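Local coordinates for 336aa long hypothetical dTDP-glucose 4,6-dehydratase (Pyrococcus horikoshii, PDB 2HUN), which binds NAD(+) in a Rossmann-type fold and probably acts as a dTDP-glucose 4,6-dehydratase, at residues 11-21 / 41-50; 219-230 / 288-298. All blocks are in the same frame, centred on the assembly; numbering follows the deposited sequence.

All four segments lie within the sequence range of the dehydratase family. Each contact sets a helix against a later segment, a loop in contact 1, a helix end and the loop after it in contact 2. Contact 1 lies at the cofactor: the glycine-rich turn of the Rossmann fold and helix 14-26 meet the loop 41-50, and both segments touch NAD. Contact 2 packs helix 220-233 against 288-298, with Tyr219 about 11 Å from NAD between nearest side-chain and cofactor atoms. Both are partly buried, with about half of the touching residues inside the protein. Backbone acceptors and one arginine dominate contact 1, whereas two carboxylates and aromatic rings carry contact 2. The two helices touch, Ile15 CG2 lying 3.6 Å from His223 ND1.

Contact 1 of 2, residues 11-21 / 41-50; sequences GMGFIGSNFIR and GSNPANLKDL. With NAD (nicotinamide-adenine-dinucleotide), chain C.
The backbone of Met12 receives the loop 41-50 at the glycine-rich (GxGxxG) turn of the Rossmann fold. Asn43 N donates to Met12 O at 3.0 Å, and Met12 N donates to Asp36 OD2. Asn46 ND2 gives a weak bond to Gly13 O, while Asn46 OD1 accepts from Trp317 NE1. The Asn46 amide thus has partners at both ends. Ser17 OG lies 2.9 Å from both Gly11 O and Gly13 O. The turn also serves the cofactor: Phe14 N donates almost straight to NAD O2A (3.1 Å, 176°), and Ile15 N donates to NAD O2N at 3.0 Å. Both phosphates of the NAD pyrophosphate are therefore met at the start of helix 14-26, where the helix dipole would probably favour their negative charge. From the loop, Ser42 CB comes within 3.3 Å of NAD O3B, and Ser42 OG is bonded to Gly39 O.

Apolar side chains fill the middle. Leu47 CD1 lies between Met12 SD and Ile20 CD1, and Tyr56 of strand 56-60 touches all three side chains. Farther along the helix, Arg21 extends from its backbone with CG anti to N (chi1 -170°), then bends at chi3 to bring its guanidinium to the loop. Leu50 CD1 lies over one face of that group. Its edge takes the acceptors: Arg21 NH2 donates to Asn46 O at 2.7 Å. Arg21 also grips Asp49 end-on, the two planes 9° apart. Arg21 NH1 meets Asp49 OD2 at 2.6 Å, and Arg21 NH2 meets Asp49 OD1 at 2.9 Å; each oxygen uses its syn lone pair.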
loop_
_atom_site.group_PDB
_atom_site.type_symbol
_atom_site.label_atom_id
_atom_site.label_comp_id
_atom_site.label_asym_id
_atom_site.label_seq_id
_atom_site.Cartn_x
_atom_site.Cartn_y
_atom_site.Cartn_z
ATOM N N GLY A 11 -10.896 14.632 13.505
ATOM C CA GLY A 11 -12.024 14.661 14.415
ATOM C C GLY A 11 -13.164 15.600 14.066
ATOM O O GLY A 11 -14.269 15.437 14.581
ATOM N N MET A 12 -12.914 16.580 13.201
ATOM C CA MET A 12 -13.961 17.525 12.820
ATOM C C MET A 12 -14.803 16.989 11.664
ATOM O O MET A 12 -15.663 17.699 11.129
ATOM C CB MET A 12 -13.351 18.874 12.425
ATOM C CG MET A 12 -14.230 20.058 12.805
ATOM S SD MET A 12 -14.382 20.216 14.607
ATOM C CE MET A 12 -12.968 21.329 14.930
ATOM N N GLY A 13 -14.551 15.739 11.284
ATOM C CA GLY A 13 -15.294 15.125 10.198
ATOM C C GLY A 13 -16.478 14.299 10.674
ATOM O O GLY A 13 -16.792 14.264 11.865
ATOM N N PHE A 14 -17.123 13.615 9.737
ATOM C CA PHE A 14 -18.300 12.793 10.026
ATOM C C PHE A 14 -18.095 11.748 11.122
ATOM O O PHE A 14 -18.683 11.839 12.204
ATOM C CB PHE A 14 -18.764 12.128 8.720
ATOM C CG PHE A 14 -19.809 11.048 8.894
ATOM C CD1 PHE A 14 -20.807 11.153 9.851
ATOM C CD2 PHE A 14 -19.819 9.945 8.046
ATOM C CE1 PHE A 14 -21.807 10.176 9.963
ATOM C CE2 PHE A 14 -20.816 8.964 8.150
ATOM C CZ PHE A 14 -21.810 9.084 9.112
ATOM N N ILE A 15 -17.261 10.755 10.849
ATOM C CA ILE A 15 -17.018 9.689 11.816
ATOM C C ILE A 15 -16.200 10.168 13.011
ATOM O O ILE A 15 -16.451 9.754 14.143
ATOM C CB ILE A 15 -16.303 8.493 11.143
ATOM C CG1 ILE A 15 -17.155 7.988 9.974
ATOM C CG2 ILE A 15 -16.079 7.371 12.158
ATOM C CD1 ILE A 15 -16.491 6.907 9.134
ATOM N N GLY A 16 -15.229 11.044 12.760
ATOM C CA GLY A 16 -14.404 11.558 13.840
ATOM C C GLY A 16 -15.234 12.242 14.916
ATOM O O GLY A 16 -15.046 11.988 16.106
ATOM N N SER A 17 -16.155 13.110 14.500
ATOM C CA SER A 17 -17.016 13.822 15.443
ATOM C C SER A 17 -17.879 12.854 16.229
ATOM O O SER A 17 -18.018 12.986 17.441
ATOM C CB SER A 17 -17.914 14.819 14.707
ATOM O OG SER A 17 -17.154 15.920 14.255
ATOM N N ASN A 18 -18.479 11.891 15.539
ATOM C CA ASN A 18 -19.301 10.904 16.224
ATOM C C ASN A 18 -18.457 10.145 17.257
ATOM O O ASN A 18 -18.919 9.867 18.361
ATOM C CB ASN A 18 -19.891 9.921 15.207
ATOM C CG ASN A 18 -21.198 10.415 14.613
ATOM O OD1 ASN A 18 -22.225 10.425 15.282
ATOM N ND2 ASN A 18 -21.159 10.833 13.356
ATOM N N PHE A 19 -17.219 9.818 16.891
ATOM C CA PHE A 19 -16.323 9.095 17.788
ATOM C C PHE A 19 -16.040 9.922 19.041
ATOM O O PHE A 19 -16.214 9.447 20.164
ATOM C CB PHE A 19 -14.998 8.779 17.082
ATOM C CG PHE A 19 -14.032 7.985 17.928
ATOM C CD1 PHE A 19 -14.246 6.629 18.176
ATOM C CD2 PHE A 19 -12.921 8.601 18.495
ATOM C CE1 PHE A 19 -13.369 5.903 18.974
ATOM C CE2 PHE A 19 -12.037 7.884 19.297
ATOM C CZ PHE A 19 -12.262 6.530 19.537
ATOM N N ILE A 20 -15.604 11.163 18.839
ATOM C CA ILE A 20 -15.293 12.053 19.949
ATOM C C ILE A 20 -16.465 12.246 20.921
ATOM O O ILE A 20 -16.284 12.150 22.130
ATOM C CB ILE A 20 -14.815 13.429 19.434
ATOM C CG1 ILE A 20 -13.468 13.255 18.723
ATOM C CG2 ILE A 20 -14.722 14.424 20.596
ATOM C CD1 ILE A 20 -12.896 14.522 18.091
ATOM N N ARG A 21 -17.660 12.511 20.402
ATOM C CA ARG A 21 -18.823 12.699 21.270
ATOM C C ARG A 21 -19.075 11.421 22.079
ATOM O O ARG A 21 -19.301 11.461 23.294
ATOM C CB ARG A 21 -20.064 13.040 20.434
ATOM C CG ARG A 21 -21.269 13.499 21.260
ATOM C CD ARG A 21 -22.383 14.037 20.363
ATOM N NE ARG A 21 -21.935 15.139 19.510
ATOM C CZ ARG A 21 -21.908 16.420 19.882
ATOM N NH1 ARG A 21 -22.305 16.777 21.098
ATOM N NH2 ARG A 21 -21.480 17.350 19.035
ATOM N N GLY A 41 -14.843 18.145 3.938
ATOM C CA GLY A 41 -15.557 17.282 4.859
ATOM C C GLY A 41 -15.647 17.763 6.295
ATOM O O GLY A 41 -16.509 17.309 7.044
ATOM N N SER A 42 -14.767 18.678 6.689
ATOM C CA SER A 42 -14.775 19.180 8.057
ATOM C C SER A 42 -15.944 20.122 8.321
ATOM O O SER A 42 -16.419 20.817 7.426
ATOM C CB SER A 42 -13.462 19.909 8.368
ATOM O OG SER A 42 -13.330 21.092 7.599
ATOM N N ASN A 43 -16.404 20.139 9.564
ATOM C CA ASN A 43 -17.505 21.004 9.952
ATOM C C ASN A 43 -17.432 21.280 11.451
ATOM O O ASN A 43 -17.852 20.454 12.264
ATOM C CB ASN A 43 -18.847 20.353 9.602
ATOM C CG ASN A 43 -20.008 21.328 9.696
ATOM O OD1 ASN A 43 -19.853 22.462 10.156
ATOM N ND2 ASN A 43 -21.180 20.888 9.257
ATOM N N PRO A 44 -16.885 22.447 11.834
ATOM C CA PRO A 44 -16.745 22.861 13.235
ATOM C C PRO A 44 -18.054 22.738 14.011
ATOM O O PRO A 44 -18.053 22.544 15.228
ATOM C CB PRO A 44 -16.289 24.312 13.121
ATOM C CG PRO A 44 -15.492 24.308 11.857
ATOM C CD PRO A 44 -16.355 23.483 10.930
ATOM N N ALA A 45 -19.170 22.857 13.298
ATOM C CA ALA A 45 -20.485 22.769 13.922
ATOM C C ALA A 45 -20.718 21.389 14.530
ATOM O O ALA A 45 -21.505 21.238 15.463
ATOM C CB ALA A 45 -21.574 23.089 12.895
ATOM N N ASN A 46 -20.027 20.386 13.996
ATOM C CA ASN A 46 -20.151 19.019 14.487
ATOM C C ASN A 46 -19.846 18.917 15.976
ATOM O O ASN A 46 -20.476 18.140 16.687
ATOM C CB ASN A 46 -19.183 18.091 13.747
ATOM C CG ASN A 46 -19.541 17.900 12.297
ATOM O OD1 ASN A 46 -20.504 18.476 11.801
ATOM N ND2 ASN A 46 -18.757 17.081 11.601
ATOM N N LEU A 47 -18.882 19.705 16.445
ATOM C CA LEU A 47 -18.475 19.647 17.846
ATOM C C LEU A 47 -18.553 20.965 18.616
ATOM O O LEU A 47 -17.914 21.101 19.662
ATOM C CB LEU A 47 -17.035 19.121 17.934
ATOM C CG LEU A 47 -16.757 17.717 17.386
ATOM C CD1 LEU A 47 -15.264 17.447 17.366
ATOM C CD2 LEU A 47 -17.478 16.695 18.243
ATOM N N LYS A 48 -19.331 21.926 18.129
ATOM C CA LYS A 48 -19.398 23.212 18.812
ATOM C C LYS A 48 -19.852 23.153 20.265
ATOM O O LYS A 48 -19.391 23.946 21.081
ATOM C CB LYS A 48 -20.264 24.206 18.033
ATOM C CG LYS A 48 -21.759 23.975 18.080
ATOM C CD LYS A 48 -22.454 25.119 17.355
ATOM C CE LYS A 48 -23.969 25.007 17.397
ATOM N NZ LYS A 48 -24.599 26.116 16.626
ATOM N N ASP A 49 -20.727 22.215 20.608
ATOM C CA ASP A 49 -21.194 22.131 21.987
ATOM C C ASP A 49 -20.202 21.460 22.938
ATOM O O ASP A 49 -20.432 21.418 24.148
ATOM C CB ASP A 49 -22.545 21.414 22.056
ATOM C CG ASP A 49 -22.486 20.010 21.516
ATOM O OD1 ASP A 49 -22.234 19.851 20.304
ATOM O OD2 ASP A 49 -22.693 19.065 22.306
ATOM N N LEU A 50 -19.103 20.938 22.399
ATOM C CA LEU A 50 -18.081 20.303 23.226
ATOM C C LEU A 50 -16.833 21.175 23.233
ATOM O O LEU A 50 -15.934 20.981 24.049
ATOM C CB LEU A 50 -17.717 18.913 22.689
ATOM C CG LEU A 50 -18.767 17.802 22.763
ATOM C CD1 LEU A 50 -18.156 16.493 22.273
ATOM C CD2 LEU A 50 -19.257 17.650 24.196
HETATM P PA NAD C . -14.727 13.286 6.273
HETATM O O1A NAD C . -14.366 13.698 4.908
HETATM O O2A NAD C . -16.079 13.615 6.807
HETATM O O5B NAD C . -13.655 13.948 7.265
HETATM C C5B NAD C . -12.235 13.788 7.121
HETATM C C4B NAD C . -11.647 14.702 8.204
HETATM O O4B NAD C . -10.209 14.603 8.214
HETATM C C3B NAD C . -11.994 16.193 7.931
HETATM O O3B NAD C . -12.439 16.832 9.139
HETATM C C2B NAD C . -10.687 16.751 7.338
HETATM O O2B NAD C . -10.464 18.152 7.497
HETATM C C1B NAD C . -9.631 15.892 8.034
HETATM N N9A NAD C . -8.371 15.746 7.271
HETATM C C8A NAD C . -8.204 15.326 6.003
HETATM N N7A NAD C . -6.907 15.340 5.701
HETATM C C5A NAD C . -6.231 15.767 6.764
HETATM C C6A NAD C . -4.858 15.996 7.055
HETATM N N6A NAD C . -3.884 15.794 6.177
HETATM N N1A NAD C . -4.543 16.470 8.351
HETATM C C2A NAD C . -5.558 16.698 9.292
HETATM N N3A NAD C . -6.851 16.484 9.016
HETATM C C4A NAD C . -7.171 16.027 7.777
HETATM O O3 NAD C . -14.691 11.698 6.212
HETATM P PN NAD C . -15.005 10.504 7.202
HETATM O O1N NAD C . -16.074 9.768 6.469
HETATM O O2N NAD C . -15.388 10.980 8.547
HETATM O O5D NAD C . -13.693 9.561 7.141
HETATM C C5D NAD C . -12.919 9.187 8.284
HETATM C C4D NAD C . -12.044 7.961 7.916
HETATM O O4D NAD C . -12.854 6.784 7.764
HETATM C C3D NAD C . -11.257 8.166 6.615
HETATM O O3D NAD C . -9.906 7.675 6.815
HETATM C C2D NAD C . -12.042 7.311 5.581
HETATM O O2D NAD C . -11.155 6.836 4.564
HETATM C C1D NAD C . -12.614 6.213 6.463
HETATM N N1N NAD C . -13.868 5.604 5.972
HETATM C C2N NAD C . -15.104 6.330 5.908
HETATM C C3N NAD C . -16.254 5.672 5.440
HETATM C C7N NAD C . -17.622 6.388 5.355
HETATM O O7N NAD C . -18.631 5.716 5.105
HETATM N N7N NAD C . -17.690 7.697 5.566
HETATM C C4N NAD C . -16.186 4.314 5.036
HETATM C C5N NAD C . -14.961 3.618 5.103
HETATM C C6N NAD C . -13.796 4.248 5.570
#

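Contact 2 of 2, residues 219-230 / 288-298; sequences YVEDHVRAIELV and ITRDLKWRPKY
Helix 220-233 of the Rossmann-type domain packs here against the end of helix 286-292 and the loop that follows. The short helical segments cross at 45°. Asp222 holds the loop backbone with both carboxylate oxygens: OD1 accepts from Lys297 N at 2.7 Å, and OD2 takes the longer bond from Tyr298 N on its syn lone pair. A water joins Asp222 OD1 to Arg295 O. Glu221 OE2 accepts three bonds, from Tyr298 OH at 2.5 Å, above the carboxylate plane, and from NE and NH2 of Arg225. An alanine at Glu221 would remove the carboxylate and is likely to leave the Tyr298 hydroxyl and the Arg225 guanidinium without their shared acceptor. Lys297 CD lies over one face of that guanidinium. Tyr219 turns its ring edge to the Tyr298 face in an offset edge-to-face pair, planes at 82°. Ala226 CB makes a CH-pi contact over the five-membered ring of Trp294, and Leu229 CD2 reaches the indole edge. Val230 CG2 touches Ile288 CD1 and Leu292 CD1. Helix 220-233 also packs on helix 14-26 and strand 172-182, while Ile242 of strand 239-242 touches both Ala226 and Trp294.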
loop_
_atom_site.group_PDB
_atom_site.type_symbol
_atom_site.label_atom_id
_atom_site.label_comp_id
_atom_site.label_asym_id
_atom_site.label_seq_id
_atom_site.Cartn_x
_atom_site.Cartn_y
_atom_site.Cartn_z
ATOM N N TYR A 219 -24.245 1.581 10.777
ATOM C CA TYR A 219 -24.590 2.772 11.560
ATOM C C TYR A 219 -23.298 3.299 12.182
ATOM O O TYR A 219 -22.544 2.541 12.786
ATOM C CB TYR A 219 -25.606 2.439 12.656
ATOM C CG TYR A 219 -26.127 3.673 13.373
ATOM C CD1 TYR A 219 -26.729 4.712 12.660
ATOM C CD2 TYR A 219 -25.980 3.821 14.755
ATOM C CE1 TYR A 219 -27.166 5.870 13.301
ATOM C CE2 TYR A 219 -26.413 4.974 15.405
ATOM C CZ TYR A 219 -27.002 5.997 14.670
ATOM O OH TYR A 219 -27.395 7.154 15.295
ATOM N N VAL A 220 -23.041 4.594 12.029
ATOM C CA VAL A 220 -21.805 5.180 12.537
ATOM C C VAL A 220 -21.489 4.865 13.999
ATOM O O VAL A 220 -20.337 4.584 14.333
ATOM C CB VAL A 220 -21.775 6.720 12.318
ATOM C CG1 VAL A 220 -22.814 7.414 13.207
ATOM C CG2 VAL A 220 -20.373 7.253 12.592
ATOM N N GLU A 221 -22.488 4.890 14.877
ATOM C CA GLU A 221 -22.205 4.589 16.281
ATOM C C GLU A 221 -21.648 3.165 16.437
ATOM O O GLU A 221 -20.803 2.916 17.306
ATOM C CB GLU A 221 -23.456 4.752 17.155
ATOM C CG GLU A 221 -23.144 4.769 18.652
ATOM C CD GLU A 221 -24.391 4.703 19.517
ATOM O OE1 GLU A 221 -25.312 5.515 19.297
ATOM O OE2 GLU A 221 -24.453 3.841 20.419
ATOM N N ASP A 222 -22.120 2.239 15.600
ATOM C CA ASP A 222 -21.640 0.860 15.648
ATOM C C ASP A 222 -20.187 0.798 15.183
ATOM O O ASP A 222 -19.402 -0.004 15.687
ATOM C CB ASP A 222 -22.499 -0.055 14.769
ATOM C CG ASP A 222 -23.660 -0.665 15.525
ATOM O OD1 ASP A 222 -23.504 -0.944 16.734
ATOM O OD2 ASP A 222 -24.723 -0.884 14.908
ATOM N N HIS A 223 -19.837 1.631 14.207
ATOM C CA HIS A 223 -18.465 1.682 13.725
ATOM C C HIS A 223 -17.643 2.199 14.908
ATOM O O HIS A 223 -16.601 1.641 15.254
ATOM C CB HIS A 223 -18.339 2.644 12.534
ATOM C CG HIS A 223 -16.938 2.791 12.009
ATOM N ND1 HIS A 223 -16.518 3.905 11.310
ATOM C CD2 HIS A 223 -15.867 1.960 12.069
ATOM C CE1 HIS A 223 -15.251 3.755 10.966
ATOM N NE2 HIS A 223 -14.832 2.583 11.414
ATOM N N VAL A 224 -18.139 3.261 15.534
ATOM C CA VAL A 224 -17.485 3.881 16.684
ATOM C C VAL A 224 -17.238 2.870 17.801
ATOM O O VAL A 224 -16.152 2.830 18.378
ATOM C CB VAL A 224 -18.336 5.062 17.227
ATOM C CG1 VAL A 224 -17.919 5.405 18.643
ATOM C CG2 VAL A 224 -18.147 6.288 16.333
ATOM N N ARG A 225 -18.245 2.052 18.097
ATOM C CA ARG A 225 -18.120 1.043 19.143
ATOM C C ARG A 225 -17.035 0.037 18.783
ATOM O O ARG A 225 -16.273 -0.409 19.655
ATOM C CB ARG A 225 -19.464 0.337 19.363
ATOM C CG ARG A 225 -20.489 1.204 20.105
ATOM C CD ARG A 225 -21.894 0.604 20.076
ATOM N NE ARG A 225 -22.877 1.465 20.739
ATOM C CZ ARG A 225 -23.019 1.577 22.058
ATOM N NH1 ARG A 225 -22.243 0.877 22.879
ATOM N NH2 ARG A 225 -23.929 2.403 22.565
ATOM N N ALA A 226 -16.962 -0.313 17.498
ATOM C CA ALA A 226 -15.949 -1.244 17.020
ATOM C C ALA A 226 -14.555 -0.636 17.196
ATOM O O ALA A 226 -13.645 -1.303 17.676
ATOM C CB ALA A 226 -16.192 -1.579 15.547
ATOM N N ILE A 227 -14.384 0.623 16.800
ATOM C CA ILE A 227 -13.090 1.285 16.943
ATOM C C ILE A 227 -12.664 1.282 18.414
ATOM O O ILE A 227 -11.509 0.990 18.738
ATOM C CB ILE A 227 -13.141 2.747 16.425
ATOM C CG1 ILE A 227 -13.386 2.754 14.911
ATOM C CG2 ILE A 227 -11.836 3.473 16.772
ATOM C CD1 ILE A 227 -13.444 4.141 14.268
ATOM N N GLU A 228 -13.601 1.606 19.299
ATOM C CA GLU A 228 -13.322 1.629 20.732
ATOM C C GLU A 228 -12.803 0.266 21.170
ATOM O O GLU A 228 -11.791 0.164 21.868
ATOM C CB GLU A 228 -14.593 1.964 21.525
ATOM C CG GLU A 228 -14.450 1.768 23.040
ATOM C CD GLU A 228 -15.713 2.110 23.823
ATOM O OE1 GLU A 228 -16.816 1.692 23.410
ATOM O OE2 GLU A 228 -15.600 2.786 24.867
ATOM N N LEU A 229 -13.512 -0.779 20.748
ATOM C CA LEU A 229 -13.161 -2.146 21.086
ATOM C C LEU A 229 -11.763 -2.494 20.577
ATOM O O LEU A 229 -10.966 -3.088 21.299
ATOM C CB LEU A 229 -14.198 -3.099 20.482
ATOM C CG LEU A 229 -14.436 -4.427 21.191
ATOM C CD1 LEU A 229 -14.682 -4.189 22.678
ATOM C CD2 LEU A 229 -15.646 -5.113 20.560
ATOM N N VAL A 230 -11.479 -2.130 19.329
ATOM C CA VAL A 230 -10.179 -2.393 18.727
ATOM C C VAL A 230 -9.100 -1.620 19.495
ATOM O O VAL A 230 -8.015 -2.134 19.731
ATOM C CB VAL A 230 -10.153 -1.969 17.227
ATOM C CG1 VAL A 230 -8.724 -2.012 16.688
ATOM C CG2 VAL A 230 -11.033 -2.903 16.407
ATOM N N ILE A 288 -13.109 -9.882 13.885
ATOM C CA ILE A 288 -13.425 -9.023 15.009
ATOM C C ILE A 288 -14.548 -9.622 15.850
ATOM O O ILE A 288 -14.581 -9.449 17.070
ATOM C CB ILE A 288 -13.778 -7.585 14.526
ATOM C CG1 ILE A 288 -13.685 -6.614 15.704
ATOM C CG2 ILE A 288 -15.170 -7.555 13.893
ATOM C CD1 ILE A 288 -13.850 -5.152 15.310
ATOM N N THR A 289 -15.459 -10.345 15.211
ATOM C CA THR A 289 -16.547 -10.973 15.948
ATOM C C THR A 289 -15.973 -12.021 16.892
ATOM O O THR A 289 -16.244 -12.010 18.093
ATOM C CB THR A 289 -17.548 -11.675 15.002
ATOM O OG1 THR A 289 -18.099 -10.721 14.091
ATOM C CG2 THR A 289 -18.669 -12.323 15.800
ATOM N N ARG A 290 -15.168 -12.917 16.331
ATOM C CA ARG A 290 -14.537 -14.013 17.064
ATOM C C ARG A 290 -13.591 -13.569 18.175
ATOM O O ARG A 290 -13.696 -14.037 19.306
ATOM C CB ARG A 290 -13.757 -14.906 16.084
ATOM C CG ARG A 290 -13.090 -16.155 16.702
ATOM C CD ARG A 290 -12.000 -16.711 15.766
ATOM N NE ARG A 290 -10.968 -15.704 15.516
ATOM C CZ ARG A 290 -10.422 -15.446 14.332
ATOM N NH1 ARG A 290 -10.794 -16.129 13.250
ATOM N NH2 ARG A 290 -9.525 -14.474 14.219
ATOM N N ASP A 291 -12.657 -12.685 17.842
ATOM C CA ASP A 291 -11.662 -12.222 18.805
ATOM C C ASP A 291 -12.115 -11.169 19.815
ATOM O O ASP A 291 -11.874 -11.314 21.012
ATOM C CB ASP A 291 -10.428 -11.691 18.069
ATOM C CG ASP A 291 -9.707 -12.771 17.278
ATOM O OD1 ASP A 291 -10.073 -13.952 17.402
ATOM O OD2 ASP A 291 -8.765 -12.434 16.536
ATOM N N LEU A 292 -12.778 -10.116 19.343
ATOM C CA LEU A 292 -13.202 -9.047 20.237
ATOM C C LEU A 292 -14.682 -9.053 20.602
ATOM O O LEU A 292 -15.148 -8.171 21.325
ATOM C CB LEU A 292 -12.827 -7.698 19.626
ATOM C CG LEU A 292 -11.414 -7.591 19.048
ATOM C CD1 LEU A 292 -11.134 -6.140 18.651
ATOM C CD2 LEU A 292 -10.395 -8.078 20.061
ATOM N N LYS A 293 -15.421 -10.039 20.101
ATOM C CA LYS A 293 -16.847 -10.152 20.391
ATOM C C LYS A 293 -17.679 -8.959 19.934
ATOM O O LYS A 293 -18.713 -8.657 20.530
ATOM C CB LYS A 293 -17.073 -10.376 21.890
ATOM C CG LYS A 293 -16.802 -11.795 22.353
ATOM C CD LYS A 293 -15.375 -12.203 22.068
ATOM C CE LYS A 293 -15.093 -13.650 22.456
ATOM N NZ LYS A 293 -13.655 -13.958 22.189
ATOM N N TRP A 294 -17.242 -8.281 18.877
ATOM C CA TRP A 294 -17.997 -7.145 18.363
ATOM C C TRP A 294 -19.223 -7.592 17.567
ATOM O O TRP A 294 -19.126 -8.472 16.715
ATOM C CB TRP A 294 -17.144 -6.274 17.441
ATOM C CG TRP A 294 -17.962 -5.161 16.833
ATOM C CD1 TRP A 294 -18.388 -4.024 17.457
ATOM C CD2 TRP A 294 -18.506 -5.118 15.508
ATOM N NE1 TRP A 294 -19.167 -3.275 16.604
ATOM C CE2 TRP A 294 -19.255 -3.924 15.401
ATOM C CE3 TRP A 294 -18.437 -5.974 14.399
ATOM C CZ2 TRP A 294 -19.930 -3.565 14.231
ATOM C CZ3 TRP A 294 -19.107 -5.616 13.236
ATOM C CH2 TRP A 294 -19.844 -4.420 13.162
ATOM N N ARG A 295 -20.361 -6.961 17.841
ATOM C CA ARG A 295 -21.616 -7.235 17.141
ATOM C C ARG A 295 -22.326 -5.890 16.938
ATOM O O ARG A 295 -22.203 -4.985 17.768
ATOM C CB ARG A 295 -22.539 -8.128 17.984
ATOM C CG ARG A 295 -21.985 -9.491 18.394
ATOM C CD ARG A 295 -22.194 -10.544 17.316
ATOM N NE ARG A 295 -21.811 -11.875 17.793
ATOM C CZ ARG A 295 -21.878 -12.978 17.059
ATOM N NH1 ARG A 295 -22.316 -12.912 15.809
ATOM N NH2 ARG A 295 -21.500 -14.143 17.573
ATOM N N PRO A 296 -23.067 -5.731 15.830
ATOM C CA PRO A 296 -23.751 -4.444 15.660
ATOM C C PRO A 296 -24.798 -4.324 16.767
ATOM O O PRO A 296 -25.439 -5.320 17.133
ATOM C CB PRO A 296 -24.384 -4.566 14.278
ATOM C CG PRO A 296 -23.411 -5.450 13.551
ATOM C CD PRO A 296 -23.120 -6.519 14.585
ATOM N N LYS A 297 -24.962 -3.121 17.306
ATOM C CA LYS A 297 -25.934 -2.892 18.377
ATOM C C LYS A 297 -27.303 -2.509 17.812
ATOM O O LYS A 297 -28.334 -2.709 18.451
ATOM C CB LYS A 297 -25.429 -1.780 19.307
ATOM C CG LYS A 297 -26.426 -1.334 20.369
ATOM C CD LYS A 297 -25.880 -0.161 21.184
ATOM C CE LYS A 297 -26.893 0.328 22.215
ATOM N NZ LYS A 297 -27.232 -0.740 23.203
ATOM N N TYR A 298 -27.299 -1.973 16.599
ATOM C CA TYR A 298 -28.525 -1.530 15.948
ATOM C C TYR A 298 -28.765 -2.268 14.636
ATOM O O TYR A 298 -27.817 -2.602 13.924
ATOM C CB TYR A 298 -28.431 -0.033 15.638
ATOM C CG TYR A 298 -28.035 0.838 16.809
ATOM C CD1 TYR A 298 -28.936 1.117 17.840
ATOM C CD2 TYR A 298 -26.753 1.376 16.893
ATOM C CE1 TYR A 298 -28.566 1.911 18.924
ATOM C CE2 TYR A 298 -26.371 2.170 17.973
ATOM C CZ TYR A 298 -27.279 2.432 18.982
ATOM O OH TYR A 298 -26.894 3.211 20.047
HETATM O O HOH W 1 -21.486 -2.308 18.213
#